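Local coordinates for cell envelope-related transcriptional attenuator domain-containing protein (Eubacterium siraeum, PDB 4OBM) that is of unknown function but belongs to the LytR-CpsA-Psr family, whose members are thought to attach glycopolymers to the bacterial cell wall, at residues Leu27-Ala32 with Tyr97-Lys102; Asp39-Ile44 with Thr69-Cys74. One frame throughout, in Å; residues are numbered along the deposited sequence. Where two conformers were deposited one is given.

Contact 1: residues Leu27-Ala32 with Tyr97-Lys102; sequences LMTLSA and YIRFTK
Strands 27-30 and 97-100 run parallel, their axes 4.6 Å apart and 11° from aligned, and the bonds Ile98 N to Leu27 O, Thr29 N to Ile98 O, Phe100 N to Thr29 O and Ser31 N to Phe100 O lace them together. A looser fifth, Lys102 N to Ala32 O (3.1 Å), reaches its acceptor from well above the carbonyl plane, where 97-102 turns into a helix with Thr101 at the N-cap. On one face, Thr29 places OG1 in the crowded position between N and carbonyl carbon (chi1 79°), 3.4 Å from Arg99 CB, as the two side chains cross obliquely. Both send polar atoms to Glu79 OE2: Thr29 OG1 by a hydrogen bond, Arg99 NE by a salt bridge. Glu79 belongs to helix 70-90, the helical limb of the beta-alpha-beta crossover that carries the chain from strand 52-58 to strand 94-100. The other face is apolar. Ile98 CG2 sits 3.6 Å above the Phe100 ring plane, offset toward its rim, while the selenium of Met28 stands at the ring edge, SE 4.4 Å from Phe100 CE2. Leu30, with CG anti to its backbone N, brings CD1 to 3.9 Å from Phe100 CB.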
ATOM      1  N   LEU A  27      -1.875   5.853   3.711  1.00 25.68           N
ATOM      2  CA  LEU A  27      -2.670   5.717   2.510  1.00 23.99           C
ATOM      3  C   LEU A  27      -1.781   6.049   1.335  1.00 24.82           C
ATOM      4  O   LEU A  27      -1.221   7.132   1.284  1.00 23.13           O
ATOM      5  CB  LEU A  27      -3.922   6.610   2.526  1.00 24.23           C
ATOM      6  CG  LEU A  27      -4.694   6.689   1.201  1.00 27.62           C
ATOM      7  CD1 LEU A  27      -5.356   5.365   0.870  1.00 26.37           C
ATOM      8  CD2 LEU A  27      -5.708   7.814   1.240  1.00 30.99           C
HETATM    9  N   MSE A  28      -1.641   5.112   0.389  1.00 20.04           N
HETATM   10  CA  MSE A  28      -0.824   5.343  -0.791  1.00 17.76           C
HETATM   11  C   MSE A  28      -1.707   5.373  -1.991  1.00 25.34           C
HETATM   12  O   MSE A  28      -2.632   4.561  -2.101  1.00 25.68           O
HETATM   13  CB  MSE A  28       0.265   4.298  -0.904  1.00 18.10           C
HETATM   14  CG  MSE A  28       1.310   4.463   0.196  1.00 22.71           C
HETATM   15 SE   MSE A  28       2.672   3.149   0.173  0.75 26.93          SE
HETATM   16  CE  MSE A  28       1.680   1.466  -0.222  1.00 24.05           C
ATOM     17  N   THR A  29      -1.486   6.383  -2.852  1.00 23.08           N
ATOM     18  CA  THR A  29      -2.307   6.596  -4.040  1.00 22.71           C
ATOM     19  C   THR A  29      -1.402   6.862  -5.244  1.00 25.53           C
ATOM     20  O   THR A  29      -0.259   7.280  -5.079  1.00 24.69           O
ATOM     21  CB  THR A  29      -3.339   7.744  -3.821  1.00 25.75           C
ATOM     22  OG1 THR A  29      -2.706   9.017  -3.951  1.00 20.79           O
ATOM     23  CG2 THR A  29      -4.075   7.655  -2.482  1.00 24.50           C
ATOM     24  N   LEU A  30      -1.917   6.624  -6.442  1.00 20.47           N
ATOM     25  CA  LEU A  30      -1.149   6.824  -7.650  1.00 20.38           C
ATOM     26  C   LEU A  30      -1.976   7.552  -8.691  1.00 24.41           C
ATOM     27  O   LEU A  30      -3.112   7.171  -8.966  1.00 22.69           O
ATOM     28  CB  LEU A  30      -0.648   5.466  -8.199  1.00 20.42           C
ATOM     29  CG  LEU A  30      -0.008   5.466  -9.597  1.00 24.18           C
ATOM     30  CD1 LEU A  30       1.328   6.238  -9.613  1.00 24.68           C
ATOM     31  CD2 LEU A  30       0.143   4.072 -10.123  1.00 20.14           C
ATOM     32  N   SER A  31      -1.357   8.597  -9.261  1.00 22.19           N
ATOM     33  CA  SER A  31      -1.908   9.435 -10.318  0.50 21.97           C
ATOM     34  C   SER A  31      -0.990   9.346 -11.521  1.00 26.88           C
ATOM     35  O   SER A  31       0.157   8.973 -11.359  1.00 26.58           O
ATOM     36  CB  SER A  31      -2.031  10.876  -9.828  0.50 24.42           C
ATOM     37  OG  SER A  31      -2.522  11.739 -10.839  0.50 30.23           O
ATOM     38  N   ALA A  32      -1.474   9.702 -12.726  1.00 25.40           N
ATOM     39  CA  ALA A  32      -0.620   9.660 -13.909  1.00 25.73           C
ATOM     40  C   ALA A  32       0.455  10.758 -13.796  1.00 32.09           C
ATOM     41  O   ALA A  32       1.611  10.543 -14.161  1.00 32.85           O
ATOM     42  CB  ALA A  32      -1.462   9.845 -15.167  1.00 26.68           C
ATOM     43  N   TYR A  97      -0.301  10.065   4.235  1.00 22.76           N
ATOM     44  CA  TYR A  97      -0.505   9.567   2.881  1.00 22.34           C
ATOM     45  C   TYR A  97       0.672   9.905   1.991  1.00 24.63           C
ATOM     46  O   TYR A  97       1.418  10.837   2.297  1.00 23.57           O
ATOM     47  CB  TYR A  97      -1.801  10.161   2.279  1.00 24.03           C
ATOM     48  CG  TYR A  97      -1.786  11.667   2.137  1.00 26.67           C
ATOM     49  CD1 TYR A  97      -1.210  12.280   1.024  1.00 27.28           C
ATOM     50  CD2 TYR A  97      -2.394  12.479   3.089  1.00 28.36           C
ATOM     51  CE1 TYR A  97      -1.158  13.666   0.910  1.00 26.85           C
ATOM     52  CE2 TYR A  97      -2.383  13.864   2.967  1.00 30.40           C
ATOM     53  CZ  TYR A  97      -1.773  14.454   1.870  1.00 39.12           C
ATOM     54  OH  TYR A  97      -1.768  15.824   1.765  1.00 42.32           O
ATOM     55  N   ILE A  98       0.791   9.188   0.857  1.00 20.85           N
ATOM     56  CA  ILE A  98       1.756   9.471  -0.207  1.00 20.98           C
ATOM     57  C   ILE A  98       1.007   9.421  -1.541  1.00 24.35           C
ATOM     58  O   ILE A  98       0.464   8.377  -1.888  1.00 24.61           O
ATOM     59  CB  ILE A  98       3.025   8.543  -0.256  1.00 23.72           C
ATOM     60  CG1 ILE A  98       3.752   8.436   1.108  1.00 23.58           C
ATOM     61  CG2 ILE A  98       3.997   9.007  -1.388  1.00 23.32           C
ATOM     62  CD1 ILE A  98       4.679   7.245   1.196  1.00 27.22           C
ATOM     63  N   ARG A  99       0.984  10.514  -2.288  1.00 19.95           N
ATOM     64  CA  ARG A  99       0.398  10.453  -3.623  1.00 18.95           C
ATOM     65  C   ARG A  99       1.538  10.400  -4.601  1.00 22.59           C
ATOM     66  O   ARG A  99       2.294  11.369  -4.732  1.00 19.74           O
ATOM     67  CB  ARG A  99      -0.563  11.618  -3.942  1.00 17.98           C
ATOM     68  CG  ARG A  99      -1.007  11.598  -5.418  1.00 26.72           C
ATOM     69  CD  ARG A  99      -1.664  12.889  -5.855  1.00 30.06           C
ATOM     70  NE  ARG A  99      -2.870  13.112  -5.073  1.00 29.75           N
ATOM     71  CZ  ARG A  99      -3.793  14.019  -5.339  1.00 37.76           C
ATOM     72  NH1 ARG A  99      -3.669  14.814  -6.400  1.00 17.78           N
ATOM     73  NH2 ARG A  99      -4.848  14.141  -4.554  1.00 20.32           N
ATOM     74  N   PHE A 100       1.689   9.246  -5.252  1.00 21.16           N
ATOM     75  CA  PHE A 100       2.714   9.037  -6.262  1.00 21.24           C
ATOM     76  C   PHE A 100       2.204   9.499  -7.596  1.00 24.31           C
ATOM     77  O   PHE A 100       0.998   9.596  -7.782  1.00 22.43           O
ATOM     78  CB  PHE A 100       3.084   7.540  -6.360  1.00 22.79           C
ATOM     79  CG  PHE A 100       3.846   6.990  -5.182  1.00 24.84           C
ATOM     80  CD1 PHE A 100       5.218   7.195  -5.063  1.00 27.06           C
ATOM     81  CD2 PHE A 100       3.199   6.233  -4.208  1.00 25.97           C
ATOM     82  CE1 PHE A 100       5.920   6.696  -3.966  1.00 27.90           C
ATOM     83  CE2 PHE A 100       3.906   5.727  -3.115  1.00 28.82           C
ATOM     84  CZ  PHE A 100       5.261   5.956  -3.005  1.00 26.90           C
ATOM     85  N   THR A 101       3.119   9.746  -8.537  1.00 21.83           N
ATOM     86  CA  THR A 101       2.780   9.998  -9.933  1.00 22.07           C
ATOM     87  C   THR A 101       3.447   8.884 -10.742  1.00 26.22           C
ATOM     88  O   THR A 101       4.233   8.106 -10.172  1.00 23.18           O
ATOM     89  CB  THR A 101       3.216  11.384 -10.385  1.00 27.75           C
ATOM     90  OG1 THR A 101       4.644  11.399 -10.366  1.00 27.69           O
ATOM     91  CG2 THR A 101       2.596  12.527  -9.533  1.00 23.77           C
ATOM     92  N   LYS A 102       3.211   8.826 -12.070  1.00 25.34           N
ATOM     93  CA  LYS A 102       3.897   7.806 -12.875  1.00 26.03           C
ATOM     94  C   LYS A 102       5.407   7.943 -12.675  1.00 28.78           C
ATOM     95  O   LYS A 102       6.099   6.949 -12.448  1.00 27.71           O
ATOM     96  CB  LYS A 102       3.521   7.910 -14.368  1.00 29.41           C
ATOM     97  CG  LYS A 102       4.395   7.078 -15.291  1.00 25.12           C
ATOM     98  CD  LYS A 102       3.910   7.116 -16.694  1.00 28.28           C
ATOM     99  CE  LYS A 102       4.825   6.315 -17.600  1.00 33.20           C
ATOM    100  NZ  LYS A 102       4.247   6.175 -18.963  1.00 39.03           N
TER

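Contact 2: residues Asp39-Ile44 with Thr69-Cys74; sequences DKYMTI and TIKQIC
Across this contact the best-held polar atom is Asp39 OD1, gripped by one bond: Lys71 NZ donates to it at 3.2 Å from above the carboxylate plane, a hydrogen bond that is part of a salt bridge. Fully extended, Lys71 runs alongside Asp39 to get there, near the surface. Deeper in, Ile70 lays its CG2 methyl over the centre of the Tyr41 ring, a CH-pi contact with CG2 3.5 Å from the ring centroid. At the edge of the same ring, in its plane, comes Cys74 SG, a sulfur-aromatic contact 5.2 Å from the centroid. Cys74 CB packs against Tyr41 OH at 3.4 Å, and the hydroxyl's hydrogen bond, a weak one, is with Pro38 O. An alanine in place of Tyr41 would probably loosen the seat of the helix, since Ile70 and Cys74 would both lose the ring they pack on. That helix, 70-90, starts with a capping box in which Thr69 N donates to Gln72 OE1 and Gln72 N to Thr69 OG1. The axis of helical residues 70-74 crosses that of strand residues 40-44 at 92°. The helix lies over the sheet face bearing Tyr41 and Thr43, whereas helix 164-181 packs against Lys40, Met42 and Ile44 on the opposite face.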
ATOM      1  N   ASP A  39      -5.841   7.248  -9.486  1.00 23.24           N
ATOM      2  CA  ASP A  39      -6.608   6.104  -9.995  1.00 24.96           C
ATOM      3  C   ASP A  39      -6.458   4.876  -9.105  1.00 27.65           C
ATOM      4  O   ASP A  39      -7.281   3.968  -9.196  1.00 26.17           O
ATOM      5  CB  ASP A  39      -6.165   5.730 -11.422  1.00 27.66           C
ATOM      6  CG  ASP A  39      -6.953   6.415 -12.509  1.00 47.28           C
ATOM      7  OD1 ASP A  39      -8.207   6.282 -12.511  1.00 50.72           O
ATOM      8  OD2 ASP A  39      -6.323   7.078 -13.368  1.00 53.20           O
ATOM      9  N   LYS A  40      -5.379   4.802  -8.307  1.00 24.34           N
ATOM     10  CA  LYS A  40      -5.133   3.628  -7.450  1.00 23.18           C
ATOM     11  C   LYS A  40      -5.017   4.030  -6.010  1.00 25.62           C
ATOM     12  O   LYS A  40      -4.563   5.133  -5.704  1.00 25.24           O
ATOM     13  CB  LYS A  40      -3.918   2.823  -7.911  1.00 24.53           C
ATOM     14  CG  LYS A  40      -4.270   2.028  -9.154  1.00 30.88           C
ATOM     15  CD  LYS A  40      -3.116   1.261  -9.722  1.00 36.92           C
ATOM     16  CE  LYS A  40      -3.408   0.842 -11.147  1.00 40.24           C
ATOM     17  NZ  LYS A  40      -4.601  -0.047 -11.259  1.00 37.24           N
ATOM     18  N   TYR A  41      -5.541   3.179  -5.132  1.00 22.03           N
ATOM     19  CA  TYR A  41      -5.639   3.449  -3.694  1.00 22.75           C
ATOM     20  C   TYR A  41      -5.287   2.199  -2.930  1.00 25.85           C
ATOM     21  O   TYR A  41      -5.767   1.124  -3.258  1.00 23.10           O
ATOM     22  CB  TYR A  41      -7.061   3.938  -3.324  1.00 25.32           C
ATOM     23  CG  TYR A  41      -7.471   5.207  -4.041  1.00 26.97           C
ATOM     24  CD1 TYR A  41      -8.055   5.161  -5.305  1.00 28.32           C
ATOM     25  CD2 TYR A  41      -7.219   6.457  -3.485  1.00 28.44           C
ATOM     26  CE1 TYR A  41      -8.360   6.326  -6.006  1.00 26.86           C
ATOM     27  CE2 TYR A  41      -7.547   7.631  -4.166  1.00 29.61           C
ATOM     28  CZ  TYR A  41      -8.122   7.558  -5.426  1.00 32.05           C
ATOM     29  OH  TYR A  41      -8.423   8.701  -6.114  1.00 26.44           O
HETATM   30  N   MSE A  42      -4.350   2.328  -1.982  1.00 24.25           N
HETATM   31  CA  MSE A  42      -3.863   1.213  -1.175  1.00 22.62           C
HETATM   32  C   MSE A  42      -3.385   1.719   0.161  1.00 27.04           C
HETATM   33  O   MSE A  42      -2.640   2.691   0.211  1.00 26.72           O
HETATM   34  CB  MSE A  42      -2.719   0.468  -1.909  1.00 23.47           C
HETATM   35  CG  MSE A  42      -2.177  -0.768  -1.149  1.00 28.45           C
HETATM   36 SE   MSE A  42      -0.722  -1.668  -2.062  0.75 32.86          SE
HETATM   37  CE  MSE A  42      -1.751  -2.517  -3.363  1.00 28.97           C
ATOM     38  N   THR A  43      -3.838   1.084   1.245  1.00 23.61           N
ATOM     39  CA  THR A  43      -3.330   1.381   2.584  1.00 22.68           C
ATOM     40  C   THR A  43      -2.219   0.367   2.895  1.00 25.30           C
ATOM     41  O   THR A  43      -2.195  -0.726   2.324  1.00 23.17           O
ATOM     42  CB  THR A  43      -4.422   1.382   3.656  1.00 26.85           C
ATOM     43  OG1 THR A  43      -5.070   0.122   3.656  1.00 28.87           O
ATOM     44  CG2 THR A  43      -5.442   2.539   3.494  1.00 23.29           C
ATOM     45  N   ILE A  44      -1.261   0.770   3.730  1.00 23.17           N
ATOM     46  CA  ILE A  44      -0.175  -0.073   4.206  1.00 21.99           C
ATOM     47  C   ILE A  44      -0.175   0.100   5.702  1.00 25.95           C
ATOM     48  O   ILE A  44      -0.019   1.220   6.189  1.00 26.87           O
ATOM     49  CB  ILE A  44       1.205   0.146   3.522  1.00 24.29           C
ATOM     50  CG1 ILE A  44       2.250  -0.879   4.026  1.00 24.19           C
ATOM     51  CG2 ILE A  44       1.700   1.608   3.558  1.00 26.43           C
ATOM     52  CD1 ILE A  44       3.523  -0.971   3.218  1.00 30.17           C
ATOM     53  N   THR A  69     -17.583   7.816  -4.689  1.00 27.00           N
ATOM     54  CA  THR A  69     -16.487   6.872  -4.882  1.00 24.79           C
ATOM     55  C   THR A  69     -15.247   7.379  -4.169  1.00 28.49           C
ATOM     56  O   THR A  69     -15.154   8.571  -3.886  1.00 29.08           O
ATOM     57  CB  THR A  69     -16.195   6.650  -6.380  1.00 26.26           C
ATOM     58  OG1 THR A  69     -15.608   7.829  -6.938  1.00 26.69           O
ATOM     59  CG2 THR A  69     -17.411   6.229  -7.161  1.00 22.01           C
ATOM     60  N   ILE A  70     -14.278   6.496  -3.932  1.00 25.47           N
ATOM     61  CA  ILE A  70     -12.994   6.857  -3.338  1.00 26.27           C
ATOM     62  C   ILE A  70     -12.372   7.976  -4.178  1.00 29.10           C
ATOM     63  O   ILE A  70     -11.967   8.997  -3.619  1.00 29.39           O
ATOM     64  CB  ILE A  70     -12.037   5.625  -3.240  1.00 30.18           C
ATOM     65  CG1 ILE A  70     -12.616   4.479  -2.403  1.00 32.20           C
ATOM     66  CG2 ILE A  70     -10.642   6.022  -2.717  1.00 32.00           C
ATOM     67  CD1 ILE A  70     -12.844   4.792  -0.951  1.00 48.30           C
ATOM     68  N   LYS A  71     -12.342   7.796  -5.521  1.00 24.43           N
ATOM     69  CA  LYS A  71     -11.772   8.759  -6.454  1.00 23.33           C
ATOM     70  C   LYS A  71     -12.472  10.107  -6.379  1.00 29.25           C
ATOM     71  O   LYS A  71     -11.774  11.119  -6.352  1.00 29.65           O
ATOM     72  CB  LYS A  71     -11.779   8.223  -7.883  1.00 24.97           C
ATOM     73  CG  LYS A  71     -11.047   9.127  -8.868  1.00 24.03           C
ATOM     74  CD  LYS A  71     -10.820   8.468 -10.194  1.00 23.48           C
ATOM     75  CE  LYS A  71     -10.029   9.420 -11.051  1.00 22.53           C
ATOM     76  NZ  LYS A  71      -9.910   8.949 -12.443  1.00 28.04           N
ATOM     77  N   GLN A  72     -13.828  10.135  -6.331  1.00 26.82           N
ATOM     78  CA  GLN A  72     -14.596  11.390  -6.254  1.00 26.77           C
ATOM     79  C   GLN A  72     -14.246  12.139  -4.980  1.00 30.49           C
ATOM     80  O   GLN A  72     -13.975  13.333  -5.039  1.00 30.98           O
ATOM     81  CB  GLN A  72     -16.116  11.136  -6.320  1.00 28.97           C
ATOM     82  CG  GLN A  72     -16.642  10.866  -7.726  1.00 39.64           C
ATOM     83  CD  GLN A  72     -18.101  10.473  -7.739  1.00 43.52           C
ATOM     84  OE1 GLN A  72     -18.615   9.775  -6.853  1.00 32.79           O
ATOM     85  NE2 GLN A  72     -18.794  10.898  -8.770  1.00 32.13           N
ATOM     86  N   ILE A  73     -14.195  11.419  -3.842  1.00 26.34           N
ATOM     87  CA  ILE A  73     -13.843  11.964  -2.539  1.00 25.57           C
ATOM     88  C   ILE A  73     -12.428  12.531  -2.593  1.00 30.35           C
ATOM     89  O   ILE A  73     -12.231  13.661  -2.161  1.00 30.31           O
ATOM     90  CB  ILE A  73     -14.026  10.902  -1.409  1.00 27.97           C
ATOM     91  CG1 ILE A  73     -15.527  10.533  -1.265  1.00 28.16           C
ATOM     92  CG2 ILE A  73     -13.442  11.399  -0.071  1.00 26.89           C
ATOM     93  CD1 ILE A  73     -15.802   9.115  -0.747  1.00 33.89           C
ATOM     94  N   CYS A  74     -11.463  11.783  -3.168  1.00 28.46           N
ATOM     95  CA  CYS A  74     -10.077  12.242  -3.297  1.00 28.28           C
ATOM     96  C   CYS A  74      -9.990  13.528  -4.150  1.00 32.36           C
ATOM     97  O   CYS A  74      -9.172  14.406  -3.836  1.00 33.16           O
ATOM     98  CB  CYS A  74      -9.176  11.144  -3.854  1.00 27.60           C
ATOM     99  SG  CYS A  74      -7.405  11.507  -3.734  1.00 30.75           S
TER

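How the contacts relate
From the N terminus the chain first lays down strand 24-30, turns, and returns antiparallel as strand 40-47, so the first halves of both contacts are neighbours in the sheet. Met28 N lies 2.6 Å from Met42 O, probably hydrogen-bonded, and Leu30 faces both Asp39 and Lys40 in a classic beta bulge. After strand 52-58, helix 70-90 begins and contact 2 closes the smaller loop. Strand 94-100 follows that helix and closes the larger loop at contact 1, inside which contact 2 is nested. Contact 1 joins two sheet strands; contact 2 fastens the start of helix 70-90 to the neighbouring strand 40-47. Thr29 links the two, with CG2 3.5 Å from Tyr41 CD2.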